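Local coordinates for protein oligogalacturonate lyase (Yersinia enterocolitica subsp. enterocolitica, PDB 3PE7) that cleaves short oligogalacturonates by beta-elimination in the cytoplasm, as a seven-bladed beta-propeller that binds manganese and calcium ions, at residues A[168-173]-A[203-208]. Sequence-based numbering, arbitrary orientation.
Sequences CRLMRV and VAFCHE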
ATOM      1  N   CYS A 168     -12.769 -17.967   1.078  1.00 14.84           N
ATOM      2  CA  CYS A 168     -11.447 -17.379   1.032  1.00 15.05           C
ATOM      3  C   CYS A 168     -10.506 -18.156   1.926  1.00 14.98           C
ATOM      4  O   CYS A 168     -10.887 -18.564   3.024  1.00 14.87           O
ATOM      5  CB  CYS A 168     -11.504 -15.940   1.556  1.00 14.53           C
ATOM      6  SG  CYS A 168     -12.562 -14.847   0.595  1.00 14.38           S
ATOM      7  N   ARG A 169      -9.287 -18.330   1.456  1.00 14.69           N
ATOM      8  CA  ARG A 169      -8.236 -18.891   2.278  1.00 15.05           C
ATOM      9  C   ARG A 169      -7.040 -17.944   2.376  1.00 15.41           C
ATOM     10  O   ARG A 169      -6.598 -17.341   1.397  1.00 15.30           O
ATOM     11  CB  ARG A 169      -7.835 -20.300   1.801  1.00 15.43           C
ATOM     12  CG  ARG A 169      -7.287 -20.394   0.396  1.00 14.81           C
ATOM     13  CD  ARG A 169      -7.183 -21.861  -0.050  1.00 15.27           C
ATOM     14  NE  ARG A 169      -6.340 -21.980  -1.235  1.00 14.19           N
ATOM     15  CZ  ARG A 169      -5.952 -23.118  -1.794  1.00 17.98           C
ATOM     16  NH1 ARG A 169      -6.354 -24.295  -1.300  1.00 16.82           N
ATOM     17  NH2 ARG A 169      -5.174 -23.081  -2.869  1.00 17.24           N
ATOM     18  N   LEU A 170      -6.544 -17.819   3.602  1.00 15.23           N
ATOM     19  CA  LEU A 170      -5.367 -17.019   3.897  1.00 15.54           C
ATOM     20  C   LEU A 170      -4.189 -17.970   3.744  1.00 16.08           C
ATOM     21  O   LEU A 170      -4.060 -18.937   4.506  1.00 16.10           O
ATOM     22  CB  LEU A 170      -5.472 -16.499   5.334  1.00 15.22           C
ATOM     23  CG  LEU A 170      -4.578 -15.335   5.772  1.00 17.08           C
ATOM     24  CD1 LEU A 170      -4.967 -14.952   7.205  1.00 19.32           C
ATOM     25  CD2 LEU A 170      -3.121 -15.687   5.703  1.00 19.92           C
ATOM     26  N   MET A 171      -3.363 -17.713   2.739  1.00 16.51           N
ATOM     27  CA  MET A 171      -2.267 -18.595   2.379  1.00 17.95           C
ATOM     28  C   MET A 171      -0.954 -18.077   2.905  1.00 18.69           C
ATOM     29  O   MET A 171      -0.726 -16.881   2.942  1.00 18.61           O
ATOM     30  CB  MET A 171      -2.148 -18.733   0.858  1.00 18.45           C
ATOM     31  CG  MET A 171      -3.371 -19.357   0.189  1.00 19.29           C
ATOM     32  SD  MET A 171      -3.646 -21.024   0.798  1.00 23.21           S
ATOM     33  CE  MET A 171      -2.100 -21.813   0.349  1.00 18.23           C
ATOM     34  N   ARG A 172      -0.071 -18.984   3.297  1.00 19.27           N
ATOM     35  CA  ARG A 172       1.303 -18.569   3.424  1.00 20.12           C
ATOM     36  C   ARG A 172       2.185 -19.386   2.495  1.00 19.93           C
ATOM     37  O   ARG A 172       1.986 -20.610   2.329  1.00 19.97           O
ATOM     38  CB  ARG A 172       1.768 -18.521   4.874  1.00 21.64           C
ATOM     39  CG  ARG A 172       1.987 -19.821   5.512  1.00 22.82           C
ATOM     40  CD  ARG A 172       3.031 -19.668   6.618  1.00 25.79           C
ATOM     41  NE  ARG A 172       3.665 -20.957   6.872  1.00 28.22           N
ATOM     42  CZ  ARG A 172       3.213 -21.866   7.730  1.00 29.49           C
ATOM     43  NH1 ARG A 172       2.125 -21.632   8.454  1.00 28.93           N
ATOM     44  NH2 ARG A 172       3.867 -23.011   7.873  1.00 30.81           N
ATOM     45  N   VAL A 173       3.109 -18.682   1.855  1.00 19.19           N
ATOM     46  CA  VAL A 173       3.974 -19.230   0.822  1.00 18.89           C
ATOM     47  C   VAL A 173       5.434 -19.127   1.261  1.00 19.35           C
ATOM     48  O   VAL A 173       5.881 -18.071   1.716  1.00 18.37           O
ATOM     49  CB  VAL A 173       3.773 -18.507  -0.549  1.00 18.74           C
ATOM     50  CG1 VAL A 173       4.826 -18.933  -1.572  1.00 18.83           C
ATOM     51  CG2 VAL A 173       2.368 -18.767  -1.110  1.00 19.87           C
ATOM     52  N   VAL A 203      -0.053 -12.565  12.295  1.00 13.41           N
ATOM     53  CA  VAL A 203      -0.571 -12.078  11.012  1.00 12.95           C
ATOM     54  C   VAL A 203      -1.860 -11.294  11.235  1.00 12.44           C
ATOM     55  O   VAL A 203      -2.810 -11.796  11.866  1.00 12.91           O
ATOM     56  CB  VAL A 203      -0.824 -13.260  10.020  1.00 12.79           C
ATOM     57  CG1 VAL A 203      -1.361 -12.749   8.658  1.00 13.82           C
ATOM     58  CG2 VAL A 203       0.452 -14.089   9.827  1.00 13.30           C
ATOM     59  N   ALA A 204      -1.898 -10.049  10.743  1.00 11.52           N
ATOM     60  CA  ALA A 204      -3.117  -9.265  10.780  1.00 11.68           C
ATOM     61  C   ALA A 204      -3.832  -9.501   9.465  1.00 11.33           C
ATOM     62  O   ALA A 204      -3.189  -9.771   8.458  1.00 11.95           O
ATOM     63  CB  ALA A 204      -2.813  -7.766  10.965  1.00 11.66           C
ATOM     64  N   PHE A 205      -5.159  -9.426   9.494  1.00 11.84           N
ATOM     65  CA  PHE A 205      -5.981  -9.517   8.262  1.00 12.38           C
ATOM     66  C   PHE A 205      -7.328  -8.893   8.547  1.00 12.05           C
ATOM     67  O   PHE A 205      -7.644  -8.579   9.692  1.00 12.77           O
ATOM     68  CB  PHE A 205      -6.152 -10.976   7.783  1.00 12.36           C
ATOM     69  CG  PHE A 205      -6.960 -11.839   8.725  1.00 13.42           C
ATOM     70  CD1 PHE A 205      -8.301 -12.119   8.461  1.00 13.06           C
ATOM     71  CD2 PHE A 205      -6.376 -12.396   9.867  1.00 13.91           C
ATOM     72  CE1 PHE A 205      -9.042 -12.910   9.326  1.00 11.68           C
ATOM     73  CE2 PHE A 205      -7.129 -13.191  10.733  1.00 12.24           C
ATOM     74  CZ  PHE A 205      -8.458 -13.448  10.458  1.00 13.37           C
ATOM     75  N   CYS A 206      -8.128  -8.678   7.504  1.00 12.26           N
ATOM     76  CA  CYS A 206      -9.423  -8.028   7.696  1.00 12.68           C
ATOM     77  C   CYS A 206     -10.607  -8.858   7.221  1.00 12.35           C
ATOM     78  O   CYS A 206     -10.470  -9.789   6.416  1.00 12.99           O
ATOM     79  CB  CYS A 206      -9.465  -6.643   7.016  1.00 12.90           C
ATOM     80  SG  CYS A 206      -9.515  -6.654   5.189  1.00 14.84           S
ATOM     81  N   HIS A 207     -11.772  -8.484   7.732  1.00 13.11           N
ATOM     82  CA  HIS A 207     -13.034  -8.874   7.109  1.00 13.37           C
ATOM     83  C   HIS A 207     -13.374  -7.736   6.171  1.00 14.00           C
ATOM     84  O   HIS A 207     -13.695  -6.627   6.618  1.00 14.05           O
ATOM     85  CB  HIS A 207     -14.117  -9.078   8.160  1.00 13.53           C
ATOM     86  CG  HIS A 207     -13.937 -10.323   8.978  1.00 13.88           C
ATOM     87  ND1 HIS A 207     -14.850 -10.720   9.934  1.00 13.79           N
ATOM     88  CD2 HIS A 207     -12.953 -11.254   8.988  1.00 14.78           C
ATOM     89  CE1 HIS A 207     -14.439 -11.844  10.493  1.00 14.50           C
ATOM     90  NE2 HIS A 207     -13.280 -12.180   9.953  1.00 13.57           N
ATOM     91  N   GLU A 208     -13.236  -8.007   4.875  1.00 14.73           N
ATOM     92  CA  GLU A 208     -13.514  -7.005   3.838  1.00 15.95           C
ATOM     93  C   GLU A 208     -15.024  -6.846   3.657  1.00 16.79           C
ATOM     94  O   GLU A 208     -15.798  -7.772   3.925  1.00 16.65           O
ATOM     95  CB  GLU A 208     -12.811  -7.379   2.522  1.00 16.09           C
ATOM     96  CG  GLU A 208     -12.809  -6.264   1.449  1.00 17.22           C
ATOM     97  CD  GLU A 208     -12.370  -4.925   2.014  1.00 17.43           C
ATOM     98  OE1 GLU A 208     -11.164  -4.715   2.122  1.00 20.27           O
ATOM     99  OE2 GLU A 208     -13.228  -4.091   2.363  1.00 19.47           O
TER
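Two neighbouring blades of the beta-propeller meet where Leu-170 packs against Phe-205 and Val-203. Strand 168-174 is the third strand of its four-stranded blade. Strand 202-207 is the second strand of the next blade. The chain between them forms strand 180-186, which closes the first blade, and strand 190-196, which opens the second.

The touching is done by one methyl group, CD1 of Leu-170. It lies over one face of the Phe-205 ring, near the CG-CD2 bond. It is 4.0 Å from CD2 of Phe-205. The same methyl is 4.5 Å from CG1 of Val-203, a looser contact. With CG placed opposite the backbone N (chi1 -163°) and an extended chi2 of 176°, Leu-170 carries CD1 across the gap between the sheets. In Phe-205 a chi2 of 101° turns the ring so that one face looks toward the methyl.

The contact is wholly apolar, and its three residues are buried. No hydrogen bond joins the two strands, and CA of Leu-170 and CA of Phe-205 remain 8.7 Å apart. The two strands lie in different sheets, and side chains alone make this contact between the two segments. Ile-142 adds to the packing around Leu-170 from its own blade. Leu-184 and Leu-190 also touch Phe-205, and Trp-219 meets its ring at a shallow angle between the planes. The site lies away from the metal ions. Such face-to-face packing of successive antiparallel sheets through buried apolar side chains is characteristic of beta-propeller folds.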